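Local coordinates for protein PT26-6P (Thermococcus sp., PDB 2WB7) that is of unknown function but is encoded by a family of euryarchaeal mobile elements and is built from three domains with novel folds, at residues L321-T326 / L340-T345. Numbering follows the deposited sequence.
Sequences LADTTT and LTAHYT
The side chain to follow is Asp323, at the corner where the strand of 321-326 bends. The bond from CA to CB heads toward 340-345, and CB lies 3.6 Å from the carbonyl O of Thr341, with CD1 of Leu340 a little farther off. At the next bond CG swings anti to its own carbonyl carbon (chi1 -52°), 3.7 Å from Thr341 O, which carries the carboxylate along the other strand toward His343. There the tip does the work: OD2 accepts the backbone N-H of His343, 2.7 Å from N, in a nearly straight bond (162°) close to the C-O axis. It is the one direct hydrogen bond between the two segments, side chain to backbone. OD2 is also 3.3 Å from Thr341 O, two acceptors with no bond between them. Two waters donate, one to OD1 and the carbonyl O of His343, the other to OD2 and that same O, so the acid holds the N-H of His343 directly and its C=O through water. An alanine here would keep CB but remove the carboxylate, and would probably leave this N-H without its acceptor and loosen both waters. Behind the acid, Leu340 lays CD1 against the backbone of Asp323, Thr324 and Thr325, 4.0 Å from Thr324 N. The His343 ring plays little part, its ND1 being bonded to Thr281. Past the corner, 323-325 runs antiparallel to 340-343 (169°). In the second immunoglobulin-like domain, 301-314 pairs with 319-331 and 281-290 with 336-343, so the aspartate joins the two outermost strands of the eight-stranded sheet, which come together here.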
loop_
_atom_site.group_PDB
_atom_site.type_symbol
_atom_site.label_atom_id
_atom_site.label_comp_id
_atom_site.label_asym_id
_atom_site.label_seq_id
_atom_site.Cartn_x
_atom_site.Cartn_y
_atom_site.Cartn_z
ATOM N N LEU A 321 -12.206 -8.554 16.596
ATOM C CA LEU A 321 -10.992 -9.279 16.271
ATOM C C LEU A 321 -11.297 -10.750 16.144
ATOM O O LEU A 321 -11.893 -11.328 17.036
ATOM C CB LEU A 321 -9.972 -9.068 17.382
ATOM C CG LEU A 321 -8.614 -9.750 17.254
ATOM C CD1 LEU A 321 -7.936 -9.360 15.931
ATOM C CD2 LEU A 321 -7.750 -9.393 18.456
ATOM N N ALA A 322 -10.910 -11.359 15.031
ATOM C CA ALA A 322 -11.033 -12.806 14.888
ATOM C C ALA A 322 -9.642 -13.424 14.963
ATOM O O ALA A 322 -8.880 -13.117 15.869
ATOM C CB ALA A 322 -11.698 -13.143 13.579
ATOM N N ASP A 323 -9.300 -14.267 13.999
ATOM C CA ASP A 323 -7.977 -14.874 13.910
ATOM C C ASP A 323 -6.829 -13.844 13.816
ATOM O O ASP A 323 -6.962 -12.808 13.163
ATOM C CB ASP A 323 -7.964 -15.834 12.721
ATOM C CG ASP A 323 -9.136 -16.837 12.755
ATOM O OD1 ASP A 323 -9.633 -17.184 13.856
ATOM O OD2 ASP A 323 -9.564 -17.289 11.674
ATOM N N THR A 324 -5.709 -14.111 14.488
ATOM C CA THR A 324 -4.611 -13.129 14.582
ATOM C C THR A 324 -3.254 -13.778 14.810
ATOM O O THR A 324 -3.150 -14.791 15.506
ATOM C CB THR A 324 -4.820 -12.120 15.725
ATOM O OG1 THR A 324 -3.656 -11.290 15.841
ATOM C CG2 THR A 324 -5.027 -12.831 17.036
ATOM N N THR A 325 -2.219 -13.191 14.213
ATOM C CA THR A 325 -0.851 -13.599 14.495
ATOM C C THR A 325 -0.037 -12.360 14.852
ATOM O O THR A 325 -0.220 -11.310 14.238
ATOM C CB THR A 325 -0.215 -14.379 13.316
ATOM O OG1 THR A 325 1.084 -14.819 13.695
ATOM C CG2 THR A 325 -0.073 -13.530 12.115
ATOM N N THR A 326 0.829 -12.457 15.858
ATOM C CA THR A 326 1.564 -11.285 16.289
ATOM C C THR A 326 2.941 -11.595 16.872
ATOM O O THR A 326 3.128 -12.607 17.566
ATOM C CB THR A 326 0.721 -10.462 17.301
ATOM O OG1 THR A 326 1.214 -9.119 17.386
ATOM C CG2 THR A 326 0.721 -11.092 18.684
ATOM N N LEU A 340 -1.084 -16.574 8.223
ATOM C CA LEU A 340 -2.305 -16.423 9.007
ATOM C C LEU A 340 -3.310 -17.345 8.396
ATOM O O LEU A 340 -3.483 -17.354 7.193
ATOM C CB LEU A 340 -2.854 -15.001 8.951
ATOM C CG LEU A 340 -4.129 -14.800 9.769
ATOM C CD1 LEU A 340 -3.943 -15.331 11.172
ATOM C CD2 LEU A 340 -4.508 -13.350 9.805
ATOM N N THR A 341 -3.979 -18.120 9.233
ATOM C CA THR A 341 -5.040 -19.002 8.781
ATOM C C THR A 341 -6.380 -18.411 9.182
ATOM O O THR A 341 -6.645 -18.194 10.364
ATOM C CB THR A 341 -4.881 -20.376 9.429
ATOM O OG1 THR A 341 -3.699 -21.001 8.903
ATOM C CG2 THR A 341 -6.092 -21.253 9.143
ATOM N N ALA A 342 -7.229 -18.135 8.210
ATOM C CA ALA A 342 -8.541 -17.585 8.524
ATOM C C ALA A 342 -9.650 -18.635 8.491
ATOM O O ALA A 342 -9.859 -19.297 7.473
ATOM C CB ALA A 342 -8.876 -16.463 7.563
ATOM N N HIS A 343 -10.378 -18.783 9.591
ATOM C CA HIS A 343 -11.648 -19.510 9.506
ATOM C C HIS A 343 -12.807 -18.539 9.613
ATOM O O HIS A 343 -12.992 -17.883 10.644
ATOM C CB HIS A 343 -11.809 -20.628 10.539
ATOM C CG HIS A 343 -13.052 -21.427 10.321
ATOM N ND1 HIS A 343 -13.136 -22.407 9.355
ATOM C CD2 HIS A 343 -14.289 -21.331 10.870
ATOM C CE1 HIS A 343 -14.360 -22.905 9.346
ATOM N NE2 HIS A 343 -15.078 -22.267 10.253
ATOM N N TYR A 344 -13.595 -18.456 8.546
ATOM C CA TYR A 344 -14.650 -17.456 8.477
ATOM C C TYR A 344 -15.918 -17.914 9.172
ATOM O O TYR A 344 -16.989 -17.930 8.570
ATOM C CB TYR A 344 -14.927 -17.109 7.031
ATOM C CG TYR A 344 -13.700 -16.580 6.318
ATOM C CD1 TYR A 344 -12.976 -15.513 6.843
ATOM C CD2 TYR A 344 -13.270 -17.141 5.114
ATOM C CE1 TYR A 344 -11.868 -15.016 6.201
ATOM C CE2 TYR A 344 -12.162 -16.654 4.462
ATOM C CZ TYR A 344 -11.469 -15.580 5.007
ATOM O OH TYR A 344 -10.363 -15.094 4.362
ATOM N N THR A 345 -15.781 -18.277 10.444
ATOM C CA THR A 345 -16.900 -18.726 11.252
ATOM C C THR A 345 -18.131 -17.886 11.013
ATOM O O THR A 345 -18.087 -16.675 11.132
ATOM C CB THR A 345 -16.579 -18.647 12.741
ATOM O OG1 THR A 345 -15.396 -19.410 13.013
ATOM C CG2 THR A 345 -17.725 -19.218 13.550
HETATM O O HOH W 1 -12.112 -17.570 13.296
HETATM O O HOH W 2 -11.039 -15.457 10.604
#